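Local coordinates for protein uncharacterized ACR, COG1565 superfamily (Burkholderia thailandensis, PDB 4F3N) that is of unconfirmed function but belongs to the S-adenosylmethionine-dependent methyltransferase superfamily and may methylate protein arginines, at residues 67-72 and 237-242; 230-235 and 262-267; 304-309 and 313-318; 341-346 and 358-363. All blocks are in the same frame, centred on the assembly; numbering follows the deposited sequence.

Contact 1: 67-72 and 237-242; sequences AEIASA and VSIDDA
The helical turn carrying Ile69, residues 67-71, crosses strand 237-239, the two axes approaching to 8.4 Å at 94°, so that helix and strand run almost perpendicular. That spacing is bridged essentially by one side chain. The first torsion of Ile69 (chi1 -70°) sends CG1 beside the backbone N and CG2 anti to it, and the extended CG1 branch takes CD1 to Val237. There the CD1 methyl meets CG1 of Val237 at 3.8 Å, the side chains crossing at about a right angle, and also lies 3.9 Å from the Val237 carbonyl O. The other branch, CG2, rests 4.1 Å from Ile239 CG1 and as far from the CA of Ser238, passing over the backbone between the two apolar side chains. No hydrogen bond spans the interface: between these two segments the contact is purely van der Waals. The CB of Ser238 projects away from the helix, and its OG is bonded to Gly74 O. The last turn of helix 52-71 is thus laid against the end of strand 231-239. Phe245 of strand 245-250 touches both Ile69 and Ile239, Ile76 of strand 76-77 touches Ile69 and Val237, and Phe78 and Tyr81 of helix 78-87 also pack on Val237.

Contact 2: 230-235 and 262-267; sequences RGWCER and AGIDAD
Trp232 meets the loop 262-267 with the far end of its indole, and this side chain supplies all that segment 230-235 gives to the contact. Its CG is turned to the side of the backbone N, opposite the carbonyl carbon (chi1 -71°), and chi2 of 97° sets the indole plane roughly square to the CA-CB-CG plane. The six-membered ring consequently reaches the loop with CZ2, which lies 3.5 Å from Ala266 CB and 3.8 Å from Ile264 CB. Ala266 CB also touches CH2, at 3.8 Å. The Ile264 side chain crosses the indole at about a right angle; CG2 and CD1 approach the same CZ2 atom at 4.0 and 4.1 Å, so its two branches converge on a single ring carbon. Strand 231-239 pairs antiparallel with strand 223-228 in a five-stranded antiparallel sheet, and the loop, which leads from helix 256-259 to strand 271-274 of that sheet, passes beside the indole, making an inverse gamma turn centred on Asp265. The indole N-H is served by a water, to which Trp232 NE1 donates at 2.9 Å. The Ile264 carbonyl O lies 2.7 Å from the same water, close enough to accept from it. Val225 and Lys227 of the neighbouring strand 223-228 and Leu261 of the loop add further contacts to Trp232.

Contact 3: 304-309 and 313-318; sequences HEYYHR and QGTLMC
Tyr306, the last residue of a short helix, extends its phenol to Thr315 in the loop that precedes strand 317-318. From CB, the side chain leaves with CG anti to the backbone N (chi1 -168°), a rotation that swings the ring toward segment 313-318. CG packs on the side chain of Glu342, and CD2 lies near the carbonyl O of Val341. CD1 lies 3.5 Å above the plane of the Tyr307 ring, over its centre. Further out, CE2 comes to 4.2 Å from Thr315 CG2, and CZ closes to 4.0 Å from the same methyl, which sits over one face of the ring. At the tip, OH is 3.0 Å from Thr315 OG1 and is hydrogen-bonded to Glu273 OE1; OG1 in turn is hydrogen-bonded with the backbone N of His340. OE2 of Glu273 accepts from the backbone N atoms of Thr315 and Leu316. His275 meets the Tyr306 ring with its plane nearly perpendicular. Both hydroxyls are buried yet have partners elsewhere in the fold. The acid is thus met by two backbone N-H groups on OE2 and by the phenol oxygen on OE1, which would be expected to stabilise a negative charge there.

Contact 4: 341-346 and 358-363; sequences VEFSAI and LGYTSQ
Phe343 and Tyr360 touch through a single atom of the tyrosine: CE1 comes over one face of the phenyl ring and lies 3.8 Å from Phe343 CG and 3.9 Å from its CB. CD1 and CD2 of the phenylalanine follow at 4.2 Å. This is the tight part of the contact. The ring centroids are farther apart, at 5.6 Å, and the planes meet at 44°, an oblique tilt. Tyr360 gains its position with CG anti to the backbone N (chi1 168°), reaching out from strand 358-362, whereas Phe343 turns its ring back beside its own N (chi1 -78°). Val341 CG1 covers the opposite face, over the ring centre, so the phenyl ring is held between the two. Away from this pair the segments diverge, their backbones staying at least 8.7 Å apart between CA atoms. Both aromatic residues are buried, Lys408 touches both side chains and Pro302 packs on Tyr360, whereas Ala345 and Leu358, on the looser side, are partly exposed. Glu342 caps the helix that starts at Phe343, OE2 accepting from Ala345 N at 3.2 Å. The Phe343 side chain is about 10 Å from that of Asn214, seen to bind S-adenosylhomocysteine in a structure of this protein. The contact joins this junction to strand 356-362, outermost in the mixed sheet whose 3-2-1-4-5-7-6 order is that of the Rossmann-like class I methyltransferase fold.

How the contacts relate
Contacts 3 and 4 are buried, whereas contacts 1 and 2 lie farther from the chain's centre and are only partly buried. Contacts 1 and 2 use different parts of strand 231-239, their centres about 25 Å apart: aliphatic packing against a helix at one, an indole against a loop with a water at the indole N-H at the other. Contact 2 touches contact 3 through Ile264 and Tyr307, and contact 3 touches contact 4 where Tyr306 and Tyr307 pack on Glu342, making a continuous path from the antiparallel sheet toward the methyltransferase sheet. Along it the chemistry shifts from apolar with one water, through buried hydroxyls around an acid, to an aromatic pair.

Contact 1: 67-72 and 237-242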
loop_
_atom_site.group_PDB
_atom_site.type_symbol
_atom_site.label_atom_id
_atom_site.label_comp_id
_atom_site.label_asym_id
_atom_site.label_seq_id
_atom_site.Cartn_x
_atom_site.Cartn_y
_atom_site.Cartn_z
ATOM N N ALA A 67 24.039 -4.455 15.205
ATOM C CA ALA A 67 24.997 -3.425 15.612
ATOM C C ALA A 67 24.301 -2.102 15.944
ATOM O O ALA A 67 24.644 -1.435 16.909
ATOM C CB ALA A 67 26.050 -3.225 14.519
ATOM N N GLU A 68 23.315 -1.729 15.147
ATOM C CA GLU A 68 22.548 -0.547 15.425
ATOM C C GLU A 68 21.790 -0.636 16.725
ATOM O O GLU A 68 21.801 0.303 17.536
ATOM C CB GLU A 68 21.554 -0.273 14.302
ATOM C CG GLU A 68 20.825 1.026 14.591
ATOM C CD GLU A 68 20.100 1.598 13.420
ATOM O OE1 GLU A 68 20.464 1.309 12.271
ATOM O OE2 GLU A 68 19.157 2.381 13.712
ATOM N N ILE A 69 21.145 -1.789 16.956
ATOM C CA ILE A 69 20.418 -1.997 18.203
ATOM C C ILE A 69 21.334 -1.898 19.427
ATOM O O ILE A 69 21.007 -1.211 20.397
ATOM C CB ILE A 69 19.661 -3.339 18.206
ATOM C CG1 ILE A 69 18.495 -3.286 17.216
ATOM C CG2 ILE A 69 19.132 -3.646 19.628
ATOM C CD1 ILE A 69 17.858 -4.640 16.996
ATOM N N ALA A 70 22.502 -2.519 19.362
ATOM C CA ALA A 70 23.454 -2.441 20.471
ATOM C C ALA A 70 23.912 -1.026 20.678
ATOM O O ALA A 70 24.019 -0.550 21.816
ATOM C CB ALA A 70 24.662 -3.345 20.238
ATOM N N SER A 71 24.163 -0.319 19.598
ATOM C CA SER A 71 24.622 1.070 19.728
ATOM C C SER A 71 23.587 1.976 20.357
ATOM O O SER A 71 23.951 2.897 21.079
ATOM C CB SER A 71 25.061 1.672 18.405
ATOM O OG SER A 71 23.938 2.085 17.626
ATOM N N ALA A 72 22.310 1.692 20.116
ATOM C CA ALA A 72 21.194 2.469 20.683
ATOM C C ALA A 72 20.813 2.129 22.122
ATOM O O ALA A 72 19.850 2.679 22.644
ATOM C CB ALA A 72 19.969 2.331 19.766
ATOM N N VAL A 237 12.311 -3.784 19.098
ATOM C CA VAL A 237 13.203 -4.878 18.797
ATOM C C VAL A 237 14.481 -4.777 19.623
ATOM O O VAL A 237 15.115 -3.708 19.663
ATOM C CB VAL A 237 13.534 -4.921 17.304
ATOM C CG1 VAL A 237 14.362 -6.182 17.016
ATOM C CG2 VAL A 237 12.263 -4.972 16.456
ATOM N N SER A 238 14.837 -5.901 20.259
ATOM C CA SER A 238 16.069 -6.065 20.998
ATOM C C SER A 238 16.833 -7.288 20.485
ATOM O O SER A 238 16.409 -7.926 19.538
ATOM C CB SER A 238 15.773 -6.222 22.480
ATOM O OG SER A 238 15.304 -4.992 23.014
ATOM N N ILE A 239 17.984 -7.581 21.080
ATOM C CA ILE A 239 18.733 -8.793 20.772
ATOM C C ILE A 239 18.810 -9.600 22.056
ATOM O O ILE A 239 19.049 -9.033 23.120
ATOM C CB ILE A 239 20.155 -8.399 20.285
ATOM C CG1 ILE A 239 20.044 -7.612 18.958
ATOM C CG2 ILE A 239 21.054 -9.587 19.995
ATOM C CD1 ILE A 239 19.455 -8.438 17.848
ATOM N N ASP A 240 18.628 -10.907 21.979
ATOM C CA ASP A 240 18.814 -11.756 23.149
ATOM C C ASP A 240 20.270 -12.206 23.312
ATOM O O ASP A 240 21.175 -11.776 22.576
ATOM C CB ASP A 240 17.817 -12.918 23.126
ATOM C CG ASP A 240 18.159 -13.985 22.097
ATOM O OD1 ASP A 240 19.285 -14.007 21.546
ATOM O OD2 ASP A 240 17.272 -14.809 21.845
ATOM N N ASP A 241 20.498 -13.042 24.332
ATOM C CA ASP A 241 21.843 -13.426 24.717
ATOM C C ASP A 241 22.483 -14.343 23.679
ATOM O O ASP A 241 23.697 -14.497 23.671
ATOM C CB ASP A 241 21.852 -14.063 26.117
ATOM C CG ASP A 241 20.898 -15.244 26.235
ATOM O OD1 ASP A 241 19.806 -15.183 25.647
ATOM O OD2 ASP A 241 21.240 -16.233 26.912
ATOM N N ALA A 242 21.664 -14.937 22.800
ATOM C CA ALA A 242 22.183 -15.726 21.646
ATOM C C ALA A 242 22.272 -14.915 20.374
ATOM O O ALA A 242 22.465 -15.480 19.283
ATOM C CB ALA A 242 21.296 -16.936 21.371
#

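Contact 2: 230-235 and 262-267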
loop_
_atom_site.group_PDB
_atom_site.type_symbol
_atom_site.label_atom_id
_atom_site.label_comp_id
_atom_site.label_asym_id
_atom_site.label_seq_id
_atom_site.Cartn_x
_atom_site.Cartn_y
_atom_site.Cartn_z
ATOM N N ARG A 230 -0.201 -2.018 33.149
ATOM C CA ARG A 230 0.151 -0.629 33.457
ATOM C C ARG A 230 -0.282 0.365 32.392
ATOM O O ARG A 230 -0.109 1.572 32.581
ATOM C CB ARG A 230 1.664 -0.498 33.669
ATOM N N GLY A 231 -0.817 -0.134 31.270
ATOM C CA GLY A 231 -1.244 0.683 30.155
ATOM C C GLY A 231 -0.488 0.293 28.884
ATOM O O GLY A 231 0.344 -0.648 28.894
ATOM N N TRP A 232 -0.769 1.031 27.810
ATOM C CA TRP A 232 -0.103 0.796 26.513
ATOM C C TRP A 232 1.358 1.066 26.583
ATOM O O TRP A 232 1.793 1.944 27.311
ATOM C CB TRP A 232 -0.707 1.658 25.446
ATOM C CG TRP A 232 -2.086 1.231 25.060
ATOM C CD1 TRP A 232 -3.293 1.740 25.515
ATOM C CD2 TRP A 232 -2.437 0.170 24.119
ATOM N NE1 TRP A 232 -4.357 1.098 24.918
ATOM C CE2 TRP A 232 -3.905 0.129 24.074
ATOM C CE3 TRP A 232 -1.707 -0.735 23.344
ATOM C CZ2 TRP A 232 -4.584 -0.769 23.262
ATOM C CZ3 TRP A 232 -2.409 -1.626 22.535
ATOM C CH2 TRP A 232 -3.806 -1.648 22.500
ATOM N N CYS A 233 2.138 0.282 25.850
ATOM C CA CYS A 233 3.547 0.566 25.681
ATOM C C CYS A 233 3.968 0.235 24.270
ATOM O O CYS A 233 3.172 -0.265 23.483
ATOM C CB CYS A 233 4.369 -0.229 26.641
ATOM S SG CYS A 233 4.270 -1.968 26.332
ATOM N N GLU A 234 5.227 0.509 23.967
ATOM C CA GLU A 234 5.730 0.247 22.619
ATOM C C GLU A 234 6.450 -1.088 22.578
ATOM O O GLU A 234 7.283 -1.383 23.440
ATOM C CB GLU A 234 6.638 1.379 22.145
ATOM C CG GLU A 234 7.091 1.156 20.703
ATOM C CD GLU A 234 7.499 2.394 19.947
ATOM O OE1 GLU A 234 7.740 3.468 20.567
ATOM O OE2 GLU A 234 7.557 2.277 18.700
ATOM N N ARG A 235 6.128 -1.878 21.544
ATOM C CA ARG A 235 6.800 -3.089 21.236
ATOM C C ARG A 235 7.874 -2.802 20.167
ATOM O O ARG A 235 7.557 -2.494 19.031
ATOM C CB ARG A 235 5.808 -4.131 20.752
ATOM C CG ARG A 235 6.498 -5.450 20.423
ATOM C CD ARG A 235 5.561 -6.625 20.409
ATOM N NE ARG A 235 5.079 -6.935 21.750
ATOM C CZ ARG A 235 4.370 -7.999 22.109
ATOM N NH1 ARG A 235 4.003 -8.939 21.241
ATOM N NH2 ARG A 235 4.013 -8.113 23.377
ATOM N N ALA A 262 -5.923 5.161 24.086
ATOM C CA ALA A 262 -6.959 4.976 25.121
ATOM C C ALA A 262 -8.296 4.513 24.554
ATOM O O ALA A 262 -8.999 3.743 25.203
ATOM C CB ALA A 262 -7.144 6.262 25.916
ATOM N N GLY A 263 -8.636 4.968 23.349
ATOM C CA GLY A 263 -9.905 4.640 22.706
ATOM C C GLY A 263 -10.089 3.183 22.302
ATOM O O GLY A 263 -11.216 2.755 22.016
ATOM N N ILE A 264 -9.007 2.409 22.296
ATOM C CA ILE A 264 -9.053 1.030 21.833
ATOM C C ILE A 264 -9.622 0.102 22.907
ATOM O O ILE A 264 -9.158 0.083 24.045
ATOM C CB ILE A 264 -7.660 0.547 21.377
ATOM C CG1 ILE A 264 -7.106 1.506 20.330
ATOM C CG2 ILE A 264 -7.743 -0.877 20.847
ATOM C CD1 ILE A 264 -5.750 1.118 19.779
ATOM N N ASP A 265 -10.644 -0.660 22.523
ATOM C CA ASP A 265 -11.301 -1.617 23.415
ATOM C C ASP A 265 -10.414 -2.861 23.473
ATOM O O ASP A 265 -10.706 -3.880 22.826
ATOM C CB ASP A 265 -12.703 -1.951 22.870
ATOM C CG ASP A 265 -13.421 -3.013 23.688
ATOM O OD1 ASP A 265 -13.431 -2.904 24.933
ATOM O OD2 ASP A 265 -13.956 -3.968 23.083
ATOM N N ALA A 266 -9.308 -2.758 24.213
ATOM C CA ALA A 266 -8.311 -3.819 24.240
ATOM C C ALA A 266 -8.144 -4.364 25.640
ATOM O O ALA A 266 -7.931 -3.609 26.581
ATOM C CB ALA A 266 -6.971 -3.306 23.732
ATOM N N ASP A 267 -8.196 -5.680 25.743
ATOM C CA ASP A 267 -7.774 -6.369 26.946
ATOM C C ASP A 267 -6.251 -6.470 26.999
ATOM O O ASP A 267 -5.552 -6.366 25.983
ATOM C CB ASP A 267 -8.365 -7.773 26.992
ATOM C CG ASP A 267 -9.820 -7.773 27.378
ATOM O OD1 ASP A 267 -10.411 -6.678 27.510
ATOM O OD2 ASP A 267 -10.369 -8.877 27.561
HETATM O O HOH W 1 -7.191 0.926 25.666
#

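Contact 3: 304-309 and 313-318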
loop_
_atom_site.group_PDB
_atom_site.type_symbol
_atom_site.label_atom_id
_atom_site.label_comp_id
_atom_site.label_asym_id
_atom_site.label_seq_id
_atom_site.Cartn_x
_atom_site.Cartn_y
_atom_site.Cartn_z
ATOM N N HIS A 304 -12.720 1.174 13.923
ATOM C CA HIS A 304 -13.547 0.313 14.803
ATOM C C HIS A 304 -13.302 -1.151 14.550
ATOM O O HIS A 304 -13.198 -1.974 15.482
ATOM C CB HIS A 304 -15.030 0.633 14.589
ATOM N N GLU A 305 -13.184 -1.490 13.276
ATOM C CA GLU A 305 -12.902 -2.827 12.849
ATOM C C GLU A 305 -11.427 -3.193 12.940
ATOM O O GLU A 305 -11.048 -4.351 13.236
ATOM C CB GLU A 305 -13.387 -2.948 11.422
ATOM C CG GLU A 305 -13.233 -4.311 10.801
ATOM C CD GLU A 305 -14.138 -4.482 9.590
ATOM O OE1 GLU A 305 -14.786 -3.483 9.166
ATOM O OE2 GLU A 305 -14.199 -5.617 9.070
ATOM N N TYR A 306 -10.578 -2.235 12.600
ATOM C CA TYR A 306 -9.128 -2.484 12.656
ATOM C C TYR A 306 -8.728 -2.868 14.091
ATOM O O TYR A 306 -8.008 -3.838 14.296
ATOM C CB TYR A 306 -8.338 -1.255 12.201
ATOM C CG TYR A 306 -6.869 -1.553 11.970
ATOM C CD1 TYR A 306 -5.990 -1.689 13.019
ATOM C CD2 TYR A 306 -6.378 -1.705 10.690
ATOM C CE1 TYR A 306 -4.649 -2.001 12.816
ATOM C CE2 TYR A 306 -5.040 -1.973 10.470
ATOM C CZ TYR A 306 -4.191 -2.137 11.533
ATOM O OH TYR A 306 -2.882 -2.423 11.301
ATOM N N TYR A 307 -9.219 -2.101 15.048
ATOM C CA TYR A 307 -8.867 -2.255 16.476
ATOM C C TYR A 307 -9.986 -2.946 17.236
ATOM O O TYR A 307 -10.212 -2.685 18.411
ATOM C CB TYR A 307 -8.527 -0.893 17.074
ATOM C CG TYR A 307 -7.302 -0.243 16.465
ATOM C CD1 TYR A 307 -6.057 -0.840 16.554
ATOM C CD2 TYR A 307 -7.382 0.979 15.831
ATOM C CE1 TYR A 307 -4.940 -0.231 16.005
ATOM C CE2 TYR A 307 -6.278 1.586 15.292
ATOM C CZ TYR A 307 -5.040 0.976 15.377
ATOM O OH TYR A 307 -3.929 1.567 14.801
ATOM N N HIS A 308 -10.667 -3.862 16.570
ATOM C CA HIS A 308 -11.702 -4.656 17.195
ATOM C C HIS A 308 -11.134 -5.443 18.367
ATOM O O HIS A 308 -9.968 -5.914 18.329
ATOM C CB HIS A 308 -12.262 -5.625 16.170
ATOM C CG HIS A 308 -13.585 -6.204 16.551
ATOM N ND1 HIS A 308 -13.702 -7.281 17.348
ATOM C CD2 HIS A 308 -14.878 -5.806 16.233
ATOM C CE1 HIS A 308 -15.010 -7.568 17.516
ATOM N NE2 HIS A 308 -15.724 -6.662 16.837
ATOM N N ARG A 309 -11.968 -5.627 19.401
ATOM C CA ARG A 309 -11.585 -6.368 20.619
ATOM C C ARG A 309 -10.970 -7.728 20.295
ATOM O O ARG A 309 -10.025 -8.163 20.957
ATOM C CB ARG A 309 -12.828 -6.583 21.534
ATOM N N GLN A 313 -3.997 -9.779 17.865
ATOM C CA GLN A 313 -2.624 -9.909 17.407
ATOM C C GLN A 313 -2.361 -8.960 16.235
ATOM O O GLN A 313 -1.334 -9.040 15.589
ATOM C CB GLN A 313 -2.310 -11.359 17.039
ATOM C CG GLN A 313 -2.347 -12.330 18.236
ATOM C CD GLN A 313 -2.391 -13.800 17.827
ATOM O OE1 GLN A 313 -1.704 -14.217 16.897
ATOM N NE2 GLN A 313 -3.199 -14.595 18.533
ATOM N N GLY A 314 -3.280 -8.036 15.993
ATOM C CA GLY A 314 -3.109 -7.035 14.948
ATOM C C GLY A 314 -3.178 -7.655 13.567
ATOM O O GLY A 314 -3.841 -8.697 13.365
ATOM N N THR A 315 -2.466 -7.033 12.625
ATOM C CA THR A 315 -2.502 -7.443 11.225
ATOM C C THR A 315 -1.140 -7.690 10.589
ATOM O O THR A 315 -1.083 -8.050 9.409
ATOM C CB THR A 315 -3.235 -6.412 10.364
ATOM O OG1 THR A 315 -2.420 -5.211 10.209
ATOM C CG2 THR A 315 -4.601 -6.105 10.982
ATOM N N LEU A 316 -0.052 -7.563 11.351
ATOM C CA LEU A 316 1.277 -7.736 10.753
ATOM C C LEU A 316 1.379 -9.099 10.100
ATOM O O LEU A 316 0.976 -10.107 10.697
ATOM C CB LEU A 316 2.366 -7.601 11.820
ATOM C CG LEU A 316 3.765 -7.367 11.273
ATOM C CD1 LEU A 316 3.865 -5.917 10.788
ATOM C CD2 LEU A 316 4.824 -7.666 12.334
ATOM N N MET A 317 1.902 -9.141 8.882
ATOM C CA MET A 317 2.069 -10.408 8.199
ATOM C C MET A 317 3.295 -10.330 7.319
ATOM O O MET A 317 3.558 -9.316 6.689
ATOM C CB MET A 317 0.839 -10.771 7.380
ATOM C CG MET A 317 0.754 -12.241 6.968
ATOM S SD MET A 317 0.810 -13.483 8.291
ATOM C CE MET A 317 -0.321 -12.890 9.566
ATOM N N CYS A 318 4.045 -11.428 7.313
ATOM C CA CYS A 318 5.256 -11.566 6.549
ATOM C C CYS A 318 5.071 -12.643 5.477
ATOM O O CYS A 318 4.274 -13.572 5.652
ATOM C CB CYS A 318 6.418 -11.934 7.472
ATOM S SG CYS A 318 6.556 -10.833 8.903
#

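Contact 4: 341-346 and 358-363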
loop_
_atom_site.group_PDB
_atom_site.type_symbol
_atom_site.label_atom_id
_atom_site.label_comp_id
_atom_site.label_asym_id
_atom_site.label_seq_id
_atom_site.Cartn_x
_atom_site.Cartn_y
_atom_site.Cartn_z
ATOM N N VAL A 341 -4.048 -1.537 6.388
ATOM C CA VAL A 341 -4.197 -0.133 6.509
ATOM C C VAL A 341 -5.375 0.220 7.396
ATOM O O VAL A 341 -6.452 -0.403 7.316
ATOM C CB VAL A 341 -4.371 0.468 5.087
ATOM C CG1 VAL A 341 -4.718 1.941 5.141
ATOM C CG2 VAL A 341 -3.123 0.192 4.277
ATOM N N GLU A 342 -5.190 1.244 8.224
ATOM C CA GLU A 342 -6.248 1.714 9.122
ATOM C C GLU A 342 -6.832 2.965 8.493
ATOM O O GLU A 342 -6.233 4.049 8.533
ATOM C CB GLU A 342 -5.679 1.910 10.529
ATOM C CG GLU A 342 -6.749 2.065 11.593
ATOM C CD GLU A 342 -7.235 3.471 11.688
ATOM O OE1 GLU A 342 -6.609 4.235 12.436
ATOM O OE2 GLU A 342 -8.220 3.813 11.019
ATOM N N PHE A 343 -7.974 2.794 7.816
ATOM C CA PHE A 343 -8.481 3.826 6.907
ATOM C C PHE A 343 -9.053 5.070 7.571
ATOM O O PHE A 343 -9.130 6.114 6.911
ATOM C CB PHE A 343 -9.470 3.233 5.892
ATOM C CG PHE A 343 -8.805 2.503 4.778
ATOM C CD1 PHE A 343 -8.263 3.191 3.718
ATOM C CD2 PHE A 343 -8.689 1.141 4.794
ATOM C CE1 PHE A 343 -7.631 2.525 2.701
ATOM C CE2 PHE A 343 -8.092 0.442 3.781
ATOM C CZ PHE A 343 -7.542 1.149 2.701
ATOM N N SER A 344 -9.444 5.002 8.847
ATOM C CA SER A 344 -9.944 6.207 9.534
ATOM C C SER A 344 -8.833 7.249 9.713
ATOM O O SER A 344 -9.021 8.423 9.425
ATOM C CB SER A 344 -10.569 5.851 10.885
ATOM O OG SER A 344 -11.625 4.930 10.689
ATOM N N ALA A 345 -7.678 6.791 10.135
ATOM C CA ALA A 345 -6.496 7.622 10.261
ATOM C C ALA A 345 -6.058 8.157 8.897
ATOM O O ALA A 345 -5.634 9.306 8.818
ATOM C CB ALA A 345 -5.369 6.835 10.885
ATOM N N ILE A 346 -6.134 7.316 7.854
ATOM C CA ILE A 346 -5.851 7.802 6.483
ATOM C C ILE A 346 -6.837 8.898 6.084
ATOM O O ILE A 346 -6.442 9.951 5.583
ATOM C CB ILE A 346 -5.850 6.634 5.463
ATOM C CG1 ILE A 346 -4.764 5.635 5.803
ATOM C CG2 ILE A 346 -5.684 7.131 4.005
ATOM C CD1 ILE A 346 -3.372 6.231 6.017
ATOM N N LEU A 358 -13.248 12.224 -1.386
ATOM C CA LEU A 358 -13.976 11.932 -2.617
ATOM C C LEU A 358 -14.760 10.631 -2.510
ATOM O O LEU A 358 -15.841 10.534 -3.055
ATOM C CB LEU A 358 -12.981 11.884 -3.794
ATOM C CG LEU A 358 -13.572 11.744 -5.168
ATOM C CD1 LEU A 358 -14.529 12.897 -5.489
ATOM C CD2 LEU A 358 -12.420 11.578 -6.188
ATOM N N GLY A 359 -14.252 9.641 -1.772
ATOM C CA GLY A 359 -15.010 8.441 -1.469
ATOM C C GLY A 359 -14.209 7.442 -0.671
ATOM O O GLY A 359 -12.996 7.585 -0.557
ATOM N N TYR A 360 -14.901 6.421 -0.171
ATOM C CA TYR A 360 -14.336 5.272 0.570
ATOM C C TYR A 360 -15.309 4.100 0.418
ATOM O O TYR A 360 -16.466 4.214 0.804
ATOM C CB TYR A 360 -14.084 5.589 2.059
ATOM C CG TYR A 360 -13.808 4.370 2.826
ATOM C CD1 TYR A 360 -12.601 3.720 2.688
ATOM C CD2 TYR A 360 -14.779 3.781 3.593
ATOM C CE1 TYR A 360 -12.361 2.528 3.330
ATOM C CE2 TYR A 360 -14.544 2.598 4.241
ATOM C CZ TYR A 360 -13.330 1.976 4.107
ATOM O OH TYR A 360 -13.065 0.777 4.706
ATOM N N THR A 361 -14.853 3.001 -0.173
ATOM C CA THR A 361 -15.701 1.839 -0.319
ATOM C C THR A 361 -14.839 0.612 -0.523
ATOM O O THR A 361 -13.598 0.717 -0.539
ATOM C CB THR A 361 -16.747 2.029 -1.442
ATOM O OG1 THR A 361 -17.757 1.013 -1.309
ATOM C CG2 THR A 361 -16.073 1.985 -2.805
ATOM N N SER A 362 -15.456 -0.556 -0.638
ATOM C CA SER A 362 -14.690 -1.780 -0.849
ATOM C C SER A 362 -14.219 -1.836 -2.301
ATOM O O SER A 362 -14.789 -1.225 -3.198
ATOM C CB SER A 362 -15.489 -3.012 -0.476
ATOM O OG SER A 362 -16.439 -3.326 -1.466
ATOM N N GLN A 363 -13.109 -2.521 -2.547
ATOM C CA GLN A 363 -12.678 -2.720 -3.937
ATOM C C GLN A 363 -13.779 -3.322 -4.795
ATOM O O GLN A 363 -13.943 -2.942 -5.942
ATOM C CB GLN A 363 -11.460 -3.669 -3.968
ATOM C CG GLN A 363 -11.013 -3.994 -5.380
ATOM C CD GLN A 363 -9.625 -4.592 -5.412
ATOM O OE1 GLN A 363 -8.644 -3.885 -5.224
ATOM N NE2 GLN A 363 -9.534 -5.914 -5.661
#